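Local coordinates for protein aldo-keto reductase family 1, member B4 (Aldose reductase) (Schistosoma japonicum, PDB 4HBK) that probably reduces aldehydes, including the open-chain forms of sugars, to alcohols with NADPH, as an aldose reductase of the aldo-keto reductase family, at residues 269-283 with 300-314. Numbering follows the deposited sequence.
Sequences HKKTPAQVLLRYLLQ and ENFQVFDFQLSNEEM
Glu-313 OE1 is gripped from opposite faces of its carboxylate: His-269 NE2 donates to it at 2.7 Å, nearly straight and within the imidazole plane, while Ser-310 N donates from the other face. The second bond belongs to a capping box, in which Ser-310 OG accepts from Glu-313 N, so the glutamate that completes the capping box of helix 311-319 also ties it to the end of helix 260-269. Its other oxygen forms a salt bridge with Arg-268, which would probably keep the group ionised.

Gln-283 reads the backbone of Leu-309 with both ends of its amide, which carries the acceptor and the donor a peptide group needs: OE1 accepts from Leu-309 N at 2.8 Å, and NE2 donates to Leu-309 O at 3.0 Å. Arg-279 NE also donates to Gln-283 OE1, and the three bonds together set which way the amide faces. Bent at chi2 (76°), Arg-279 brings its guanidinium alongside the loop, where NH1 donates to Val-304 O at 2.9 Å, in the carbonyl plane.

Phe-307 lies between two long side chains whose methylenes suit an aromatic face. Lys-271 CG sits over the ring centre, 3.9 Å from the Phe-307 centroid, and Arg-279 CD covers the opposite face toward the rim. Twice bent, the lysine chain carries NZ past the ring to Gln-303 O (2.7 Å) and into a salt bridge with Asp-306 OD1.

At the helix start, Thr-272 and Gln-275 form a second capping box. Thr-272 OG1 donates to Glu-300 OE2 at 2.7 Å, and Gln-275 NE2 bonds Glu-300 O. Val-304 CG2 packs on Leu-282 CD1, and Leu-309 CD1 on Tyr-280 CB.

Polar side chains of helix 273-283 and of the turn before it thus hold the irregular connection between helices 295-302 and 311-319 on helix 273-283, one of the helices surrounding the (beta/alpha)8 barrel of aldo-keto reductases.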
ATOM      1  N   HIS A 269      15.179  18.995 -14.563  1.00 18.33           N
ATOM      2  CA  HIS A 269      14.468  18.094 -15.462  1.00 18.55           C
ATOM      3  C   HIS A 269      13.181  18.707 -16.018  1.00 19.83           C
ATOM      4  O   HIS A 269      12.489  18.075 -16.812  1.00 18.44           O
ATOM      5  CB  HIS A 269      14.150  16.774 -14.753  1.00 16.53           C
ATOM      6  CG  HIS A 269      15.356  15.927 -14.480  1.00 18.34           C
ATOM      7  ND1 HIS A 269      15.928  15.115 -15.438  1.00 15.98           N
ATOM      8  CD2 HIS A 269      16.095  15.763 -13.355  1.00 15.58           C
ATOM      9  CE1 HIS A 269      16.967  14.488 -14.913  1.00 18.82           C
ATOM     10  NE2 HIS A 269      17.091  14.864 -13.654  1.00 19.40           N
ATOM     11  N   LYS A 270      12.861  19.926 -15.591  1.00 17.73           N
ATOM     12  CA  LYS A 270      11.609  20.570 -15.988  1.00 23.03           C
ATOM     13  C   LYS A 270      10.408  19.707 -15.628  1.00 22.40           C
ATOM     14  O   LYS A 270       9.504  19.502 -16.443  1.00 21.07           O
ATOM     15  CB  LYS A 270      11.606  20.883 -17.489  1.00 23.01           C
ATOM     16  CG  LYS A 270      12.604  21.958 -17.859  1.00 28.27           C
ATOM     17  CD  LYS A 270      13.147  21.755 -19.253  1.00 32.63           C
ATOM     18  CE  LYS A 270      14.478  22.481 -19.408  1.00 42.05           C
ATOM     19  NZ  LYS A 270      15.017  22.351 -20.790  1.00 55.52           N
ATOM     20  N   LYS A 271      10.421  19.191 -14.402  1.00 19.85           N
ATOM     21  CA  LYS A 271       9.301  18.435 -13.867  1.00 19.84           C
ATOM     22  C   LYS A 271       8.956  19.067 -12.538  1.00 17.58           C
ATOM     23  O   LYS A 271       9.685  19.928 -12.054  1.00 17.10           O
ATOM     24  CB  LYS A 271       9.674  16.959 -13.666  1.00 18.05           C
ATOM     25  CG  LYS A 271      10.244  16.256 -14.897  1.00 18.48           C
ATOM     26  CD  LYS A 271       9.175  15.949 -15.928  1.00 22.43           C
ATOM     27  CE  LYS A 271       8.095  15.033 -15.351  1.00 21.51           C
ATOM     28  NZ  LYS A 271       7.156  14.556 -16.410  1.00 21.55           N
ATOM     29  N   THR A 272       7.849  18.632 -11.945  1.00 16.06           N
ATOM     30  CA  THR A 272       7.442  19.123 -10.634  1.00 17.02           C
ATOM     31  C   THR A 272       8.093  18.328  -9.510  1.00 17.07           C
ATOM     32  O   THR A 272       8.510  17.178  -9.704  1.00 14.81           O
ATOM     33  CB  THR A 272       5.926  19.019 -10.445  1.00 18.54           C
ATOM     34  OG1 THR A 272       5.565  17.641 -10.265  1.00 12.04           O
ATOM     35  CG2 THR A 272       5.189  19.612 -11.655  1.00 13.73           C
ATOM     36  N   PRO A 273       8.165  18.935  -8.321  1.00 15.80           N
ATOM     37  CA  PRO A 273       8.729  18.286  -7.143  1.00 12.99           C
ATOM     38  C   PRO A 273       8.102  16.911  -6.861  1.00 16.20           C
ATOM     39  O   PRO A 273       8.832  15.959  -6.620  1.00 14.09           O
ATOM     40  CB  PRO A 273       8.390  19.269  -6.024  1.00 14.15           C
ATOM     41  CG  PRO A 273       8.373  20.590  -6.698  1.00 17.97           C
ATOM     42  CD  PRO A 273       7.762  20.327  -8.043  1.00 17.99           C
ATOM     43  N   ALA A 274       6.776  16.813  -6.883  1.00 15.20           N
ATOM     44  CA  ALA A 274       6.116  15.540  -6.624  1.00 16.40           C
ATOM     45  C   ALA A 274       6.585  14.506  -7.630  1.00 12.39           C
ATOM     46  O   ALA A 274       6.776  13.340  -7.300  1.00 14.25           O
ATOM     47  CB  ALA A 274       4.607  15.693  -6.694  1.00 14.45           C
ATOM     48  N   GLN A 275       6.780  14.946  -8.861  1.00 12.80           N
ATOM     49  CA  GLN A 275       7.214  14.052  -9.925  1.00 15.72           C
ATOM     50  C   GLN A 275       8.643  13.531  -9.701  1.00 16.27           C
ATOM     51  O   GLN A 275       8.942  12.363  -9.985  1.00 13.82           O
ATOM     52  CB  GLN A 275       7.054  14.745 -11.283  1.00 12.45           C
ATOM     53  CG  GLN A 275       5.609  14.737 -11.771  1.00 14.17           C
ATOM     54  CD  GLN A 275       5.319  15.795 -12.837  1.00 16.32           C
ATOM     55  OE1 GLN A 275       6.209  16.527 -13.264  1.00 14.62           O
ATOM     56  NE2 GLN A 275       4.065  15.862 -13.275  1.00 12.69           N
ATOM     57  N   VAL A 276       9.516  14.388  -9.180  1.00 13.35           N
ATOM     58  CA  VAL A 276      10.863  13.965  -8.818  1.00 11.46           C
ATOM     59  C   VAL A 276      10.835  12.980  -7.655  1.00 15.10           C
ATOM     60  O   VAL A 276      11.546  11.969  -7.676  1.00 14.30           O
ATOM     61  CB  VAL A 276      11.757  15.162  -8.442  1.00 14.04           C
ATOM     62  CG1 VAL A 276      13.055  14.679  -7.808  1.00 11.92           C
ATOM     63  CG2 VAL A 276      12.034  16.012  -9.668  1.00 14.03           C
ATOM     64  N   LEU A 277      10.011  13.267  -6.644  1.00 13.03           N
ATOM     65  CA  LEU A 277       9.907  12.402  -5.463  1.00 12.85           C
ATOM     66  C   LEU A 277       9.426  10.982  -5.810  1.00 15.68           C
ATOM     67  O   LEU A 277       9.907   9.989  -5.255  1.00 14.03           O
ATOM     68  CB  LEU A 277       8.990  13.037  -4.404  1.00 16.37           C
ATOM     69  CG  LEU A 277       9.530  14.323  -3.746  1.00 18.95           C
ATOM     70  CD1 LEU A 277       8.497  15.021  -2.872  1.00 14.08           C
ATOM     71  CD2 LEU A 277      10.781  14.001  -2.924  1.00 18.21           C
ATOM     72  N   LEU A 278       8.467  10.892  -6.722  1.00 13.95           N
ATOM     73  CA  LEU A 278       7.967   9.600  -7.178  1.00 13.35           C
ATOM     74  C   LEU A 278       8.975   8.867  -8.068  1.00 14.55           C
ATOM     75  O   LEU A 278       9.144   7.657  -7.943  1.00 11.93           O
ATOM     76  CB  LEU A 278       6.640   9.774  -7.917  1.00 12.60           C
ATOM     77  CG  LEU A 278       5.484  10.266  -7.042  1.00  9.94           C
ATOM     78  CD1 LEU A 278       4.281  10.591  -7.878  1.00  9.44           C
ATOM     79  CD2 LEU A 278       5.130   9.203  -6.031  1.00 11.72           C
ATOM     80  N   ARG A 279       9.637   9.591  -8.967  1.00 11.23           N
ATOM     81  CA  ARG A 279      10.621   8.970  -9.847  1.00 11.87           C
ATOM     82  C   ARG A 279      11.751   8.383  -9.016  1.00 14.25           C
ATOM     83  O   ARG A 279      12.303   7.335  -9.354  1.00 14.29           O
ATOM     84  CB  ARG A 279      11.194   9.979 -10.834  1.00 16.13           C
ATOM     85  CG  ARG A 279      12.120   9.359 -11.867  1.00 12.97           C
ATOM     86  CD  ARG A 279      11.323   8.624 -12.932  1.00 13.74           C
ATOM     87  NE  ARG A 279      12.169   7.657 -13.618  1.00 14.83           N
ATOM     88  CZ  ARG A 279      11.745   6.805 -14.543  1.00 20.47           C
ATOM     89  NH1 ARG A 279      10.465   6.794 -14.909  1.00 14.65           N
ATOM     90  NH2 ARG A 279      12.610   5.965 -15.105  1.00 20.90           N
ATOM     91  N   TYR A 280      12.081   9.070  -7.926  1.00 12.71           N
ATOM     92  CA  TYR A 280      13.112   8.621  -7.016  1.00 12.33           C
ATOM     93  C   TYR A 280      12.779   7.214  -6.509  1.00 16.04           C
ATOM     94  O   TYR A 280      13.630   6.321  -6.490  1.00 14.83           O
ATOM     95  CB  TYR A 280      13.238   9.604  -5.842  1.00 13.94           C
ATOM     96  CG  TYR A 280      13.805   8.981  -4.584  1.00 12.98           C
ATOM     97  CD1 TYR A 280      15.156   8.691  -4.483  1.00 15.39           C
ATOM     98  CD2 TYR A 280      12.989   8.680  -3.504  1.00 12.65           C
ATOM     99  CE1 TYR A 280      15.683   8.120  -3.341  1.00 16.61           C
ATOM    100  CE2 TYR A 280      13.500   8.103  -2.354  1.00 12.51           C
ATOM    101  CZ  TYR A 280      14.851   7.818  -2.282  1.00 14.65           C
ATOM    102  OH  TYR A 280      15.391   7.241  -1.152  1.00  9.44           O
ATOM    103  N   LEU A 281      11.529   7.023  -6.101  1.00 12.85           N
ATOM    104  CA  LEU A 281      11.090   5.743  -5.575  1.00 14.96           C
ATOM    105  C   LEU A 281      10.992   4.721  -6.694  1.00 13.78           C
ATOM    106  O   LEU A 281      11.377   3.559  -6.516  1.00 11.31           O
ATOM    107  CB  LEU A 281       9.745   5.883  -4.860  1.00 11.11           C
ATOM    108  CG  LEU A 281       9.752   6.789  -3.628  1.00 11.45           C
ATOM    109  CD1 LEU A 281       8.330   7.052  -3.175  1.00 10.34           C
ATOM    110  CD2 LEU A 281      10.565   6.162  -2.498  1.00 11.31           C
ATOM    111  N   LEU A 282      10.483   5.145  -7.848  1.00 10.80           N
ATOM    112  CA  LEU A 282      10.385   4.223  -8.979  1.00 13.49           C
ATOM    113  C   LEU A 282      11.759   3.655  -9.385  1.00 12.23           C
ATOM    114  O   LEU A 282      11.892   2.465  -9.697  1.00 12.20           O
ATOM    115  CB  LEU A 282       9.683   4.884 -10.166  1.00 13.79           C
ATOM    116  CG  LEU A 282       8.189   5.180  -9.977  1.00 12.48           C
ATOM    117  CD1 LEU A 282       7.668   6.077 -11.096  1.00  9.15           C
ATOM    118  CD2 LEU A 282       7.402   3.887  -9.928  1.00 10.41           C
ATOM    119  N   GLN A 283      12.787   4.498  -9.353  1.00 12.83           N
ATOM    120  CA  GLN A 283      14.127   4.053  -9.739  1.00 14.96           C
ATOM    121  C   GLN A 283      14.786   3.148  -8.685  1.00 13.00           C
ATOM    122  O   GLN A 283      15.785   2.484  -8.969  1.00 12.53           O
ATOM    123  CB  GLN A 283      15.011   5.240 -10.145  1.00 14.15           C
ATOM    124  CG  GLN A 283      14.484   5.919 -11.428  1.00 18.59           C
ATOM    125  CD  GLN A 283      15.406   6.984 -11.996  1.00 14.15           C
ATOM    126  OE1 GLN A 283      14.967   7.852 -12.740  1.00 14.52           O
ATOM    127  NE2 GLN A 283      16.683   6.917 -11.655  1.00 14.28           N
ATOM    128  N   GLU A 300      -0.869  15.092 -12.281  1.00 14.12           N
ATOM    129  CA  GLU A 300       0.554  15.354 -12.120  1.00 17.26           C
ATOM    130  C   GLU A 300       1.336  14.104 -11.670  1.00 14.09           C
ATOM    131  O   GLU A 300       2.381  13.771 -12.236  1.00 13.09           O
ATOM    132  CB  GLU A 300       0.752  16.517 -11.143  1.00 14.06           C
ATOM    133  CG  GLU A 300       2.129  16.625 -10.527  1.00 18.36           C
ATOM    134  CD  GLU A 300       2.252  17.814  -9.558  1.00 25.47           C
ATOM    135  OE1 GLU A 300       1.331  18.667  -9.500  1.00 29.92           O
ATOM    136  OE2 GLU A 300       3.280  17.896  -8.855  1.00 17.87           O
ATOM    137  N   ASN A 301       0.819  13.403 -10.669  1.00 15.31           N
ATOM    138  CA  ASN A 301       1.506  12.224 -10.127  1.00 14.19           C
ATOM    139  C   ASN A 301       1.775  11.153 -11.184  1.00 15.20           C
ATOM    140  O   ASN A 301       2.694  10.341 -11.041  1.00 15.17           O
ATOM    141  CB  ASN A 301       0.719  11.608  -8.965  1.00 12.47           C
ATOM    142  CG  ASN A 301       0.724  12.485  -7.718  1.00 14.76           C
ATOM    143  OD1 ASN A 301       1.530  13.400  -7.603  1.00 13.09           O
ATOM    144  ND2 ASN A 301      -0.170  12.192  -6.775  1.00 10.07           N
ATOM    145  N   PHE A 302       0.976  11.149 -12.247  1.00 12.45           N
ATOM    146  CA  PHE A 302       1.072  10.087 -13.243  1.00 13.07           C
ATOM    147  C   PHE A 302       2.124  10.389 -14.317  1.00 15.95           C
ATOM    148  O   PHE A 302       2.551   9.488 -15.033  1.00 14.99           O
ATOM    149  CB  PHE A 302      -0.302   9.848 -13.885  1.00 12.84           C
ATOM    150  CG  PHE A 302      -0.395   8.583 -14.713  1.00 11.77           C
ATOM    151  CD1 PHE A 302      -0.457   7.336 -14.100  1.00 12.53           C
ATOM    152  CD2 PHE A 302      -0.463   8.646 -16.099  1.00 12.28           C
ATOM    153  CE1 PHE A 302      -0.549   6.168 -14.860  1.00 13.62           C
ATOM    154  CE2 PHE A 302      -0.569   7.492 -16.867  1.00 13.72           C
ATOM    155  CZ  PHE A 302      -0.607   6.250 -16.252  1.00 13.13           C
ATOM    156  N   GLN A 303       2.549  11.646 -14.436  1.00 14.33           N
ATOM    157  CA  GLN A 303       3.492  12.003 -15.496  1.00 14.61           C
ATOM    158  C   GLN A 303       4.931  11.829 -15.023  1.00 14.84           C
ATOM    159  O   GLN A 303       5.674  12.802 -14.901  1.00 13.40           O
ATOM    160  CB  GLN A 303       3.275  13.444 -15.974  1.00 16.12           C
ATOM    161  CG  GLN A 303       1.817  13.909 -16.019  1.00 17.96           C
ATOM    162  CD  GLN A 303       0.939  13.048 -16.915  1.00 22.93           C
ATOM    163  OE1 GLN A 303       1.375  12.568 -17.963  1.00 27.05           O
ATOM    164  NE2 GLN A 303      -0.306  12.842 -16.499  1.00 21.10           N
ATOM    165  N   VAL A 304       5.323  10.589 -14.758  1.00 14.32           N
ATOM    166  CA  VAL A 304       6.634  10.319 -14.185  1.00 13.87           C
ATOM    167  C   VAL A 304       7.428   9.293 -14.991  1.00 15.13           C
ATOM    168  O   VAL A 304       8.355   8.673 -14.467  1.00 12.51           O
ATOM    169  CB  VAL A 304       6.500   9.790 -12.742  1.00 12.79           C
ATOM    170  CG1 VAL A 304       6.005  10.878 -11.814  1.00 11.71           C
ATOM    171  CG2 VAL A 304       5.560   8.590 -12.705  1.00 12.35           C
ATOM    172  N   PHE A 305       7.064   9.105 -16.257  1.00 16.19           N
ATOM    173  CA  PHE A 305       7.667   8.042 -17.062  1.00 18.05           C
ATOM    174  C   PHE A 305       8.416   8.549 -18.285  1.00 21.99           C
ATOM    175  O   PHE A 305       8.659   7.778 -19.217  1.00 23.55           O
ATOM    176  CB  PHE A 305       6.604   7.026 -17.507  1.00 16.01           C
ATOM    177  CG  PHE A 305       5.941   6.314 -16.369  1.00 21.91           C
ATOM    178  CD1 PHE A 305       6.633   5.367 -15.631  1.00 18.16           C
ATOM    179  CD2 PHE A 305       4.625   6.595 -16.031  1.00 18.45           C
ATOM    180  CE1 PHE A 305       6.023   4.711 -14.579  1.00 20.66           C
ATOM    181  CE2 PHE A 305       4.011   5.951 -14.981  1.00 17.66           C
ATOM    182  CZ  PHE A 305       4.711   5.006 -14.249  1.00 19.00           C
ATOM    183  N   ASP A 306       8.787   9.829 -18.292  1.00 20.53           N
ATOM    184  CA  ASP A 306       9.466  10.396 -19.461  1.00 19.86           C
ATOM    185  C   ASP A 306      10.759  11.130 -19.116  1.00 20.90           C
ATOM    186  O   ASP A 306      11.181  12.034 -19.831  1.00 21.71           O
ATOM    187  CB  ASP A 306       8.526  11.315 -20.229  1.00 18.45           C
ATOM    188  CG  ASP A 306       8.073  12.501 -19.403  1.00 22.92           C
ATOM    189  OD1 ASP A 306       8.404  12.560 -18.196  1.00 25.82           O
ATOM    190  OD2 ASP A 306       7.376  13.374 -19.961  1.00 28.20           O
ATOM    191  N   PHE A 307      11.387  10.732 -18.020  1.00 17.87           N
ATOM    192  CA  PHE A 307      12.679  11.283 -17.644  1.00 16.64           C
ATOM    193  C   PHE A 307      13.363  10.328 -16.695  1.00 19.54           C
ATOM    194  O   PHE A 307      12.758   9.361 -16.225  1.00 14.37           O
ATOM    195  CB  PHE A 307      12.534  12.669 -16.997  1.00 14.67           C
ATOM    196  CG  PHE A 307      12.007  12.645 -15.582  1.00 16.13           C
ATOM    197  CD1 PHE A 307      10.702  12.261 -15.316  1.00 14.61           C
ATOM    198  CD2 PHE A 307      12.810  13.052 -14.523  1.00 16.66           C
ATOM    199  CE1 PHE A 307      10.207  12.264 -14.011  1.00 13.39           C
ATOM    200  CE2 PHE A 307      12.321  13.063 -13.213  1.00 16.22           C
ATOM    201  CZ  PHE A 307      11.018  12.667 -12.959  1.00 13.24           C
ATOM    202  N   GLN A 308      14.627  10.604 -16.410  1.00 21.25           N
ATOM    203  CA  GLN A 308      15.421   9.738 -15.559  1.00 21.47           C
ATOM    204  C   GLN A 308      16.296  10.584 -14.639  1.00 19.97           C
ATOM    205  O   GLN A 308      16.983  11.506 -15.088  1.00 21.85           O
ATOM    206  CB  GLN A 308      16.287   8.802 -16.415  1.00 20.44           C
ATOM    207  CG  GLN A 308      17.057   7.754 -15.606  1.00 29.13           C
ATOM    208  CD  GLN A 308      16.553   6.335 -15.834  1.00 38.21           C
ATOM    209  OE1 GLN A 308      16.060   5.678 -14.908  1.00 33.12           O
ATOM    210  NE2 GLN A 308      16.684   5.851 -17.072  1.00 46.87           N
ATOM    211  N   LEU A 309      16.245  10.287 -13.348  1.00 13.56           N
ATOM    212  CA  LEU A 309      17.165  10.886 -12.402  1.00 15.29           C
ATOM    213  C   LEU A 309      18.524  10.209 -12.568  1.00 18.70           C
ATOM    214  O   LEU A 309      18.607   8.991 -12.737  1.00 11.87           O
ATOM    215  CB  LEU A 309      16.655  10.709 -10.965  1.00 11.96           C
ATOM    216  CG  LEU A 309      15.328  11.389 -10.608  1.00 15.47           C
ATOM    217  CD1 LEU A 309      15.004  11.190  -9.125  1.00 15.98           C
ATOM    218  CD2 LEU A 309      15.373  12.877 -10.937  1.00 13.57           C
ATOM    219  N   SER A 310      19.587  11.003 -12.520  1.00 15.96           N
ATOM    220  CA  SER A 310      20.941  10.479 -12.615  1.00 19.22           C
ATOM    221  C   SER A 310      21.371   9.884 -11.280  1.00 16.62           C
ATOM    222  O   SER A 310      20.741  10.133 -10.257  1.00 16.31           O
ATOM    223  CB  SER A 310      21.907  11.595 -12.991  1.00 16.38           C
ATOM    224  OG  SER A 310      22.039  12.492 -11.905  1.00 14.40           O
ATOM    225  N   ASN A 311      22.451   9.110 -11.293  1.00 19.26           N
ATOM    226  CA  ASN A 311      22.990   8.519 -10.070  1.00 18.56           C
ATOM    227  C   ASN A 311      23.317   9.572  -9.000  1.00 21.03           C
ATOM    228  O   ASN A 311      23.103   9.353  -7.806  1.00 16.69           O
ATOM    229  CB  ASN A 311      24.239   7.669 -10.380  1.00 24.91           C
ATOM    230  CG  ASN A 311      23.922   6.398 -11.189  1.00 32.47           C
ATOM    231  OD1 ASN A 311      24.702   5.990 -12.057  1.00 34.54           O
ATOM    232  ND2 ASN A 311      22.783   5.774 -10.904  1.00 22.30           N
ATOM    233  N   GLU A 312      23.843  10.713  -9.434  1.00 18.96           N
ATOM    234  CA  GLU A 312      24.202  11.781  -8.504  1.00 23.39           C
ATOM    235  C   GLU A 312      22.957  12.387  -7.883  1.00 19.21           C
ATOM    236  O   GLU A 312      22.919  12.669  -6.688  1.00 20.74           O
ATOM    237  CB  GLU A 312      25.021  12.862  -9.212  1.00 27.46           C
ATOM    238  CG  GLU A 312      25.509  13.983  -8.293  1.00 37.88           C
ATOM    239  CD  GLU A 312      26.517  14.910  -8.976  1.00 47.59           C
ATOM    240  OE1 GLU A 312      26.701  16.054  -8.503  1.00 52.01           O
ATOM    241  OE2 GLU A 312      27.130  14.489  -9.987  1.00 49.05           O
ATOM    242  N   GLU A 313      21.931  12.589  -8.696  1.00 17.87           N
ATOM    243  CA  GLU A 313      20.666  13.078  -8.174  1.00 16.55           C
ATOM    244  C   GLU A 313      20.078  12.084  -7.161  1.00 19.71           C
ATOM    245  O   GLU A 313      19.619  12.478  -6.087  1.00 15.65           O
ATOM    246  CB  GLU A 313      19.696  13.390  -9.321  1.00 19.88           C
ATOM    247  CG  GLU A 313      20.100  14.638 -10.122  1.00 18.58           C
ATOM    248  CD  GLU A 313      19.557  14.651 -11.539  1.00 22.81           C
ATOM    249  OE1 GLU A 313      18.776  13.734 -11.880  1.00 18.93           O
ATOM    250  OE2 GLU A 313      19.922  15.570 -12.316  1.00 21.11           O
ATOM    251  N   MET A 314      20.126  10.793  -7.485  1.00 18.86           N
ATOM    252  CA  MET A 314      19.607   9.780  -6.578  1.00 16.09           C
ATOM    253  C   MET A 314      20.344   9.853  -5.261  1.00 20.16           C
ATOM    254  O   MET A 314      19.722   9.864  -4.195  1.00 21.50           O
ATOM    255  CB  MET A 314      19.721   8.376  -7.183  1.00 14.92           C
ATOM    256  CG  MET A 314      18.770   8.144  -8.354  1.00 16.58           C
ATOM    257  SD  MET A 314      17.025   8.126  -7.862  1.00 17.23           S
ATOM    258  CE  MET A 314      16.978   6.580  -6.949  1.00 13.31           C
TER
HETATM  259  O   HOH W   1       4.795  18.896  -7.072  1.00 17.39           O
HETATM  260  O   HOH W   2      10.135   5.703 -17.868  1.00 23.23           O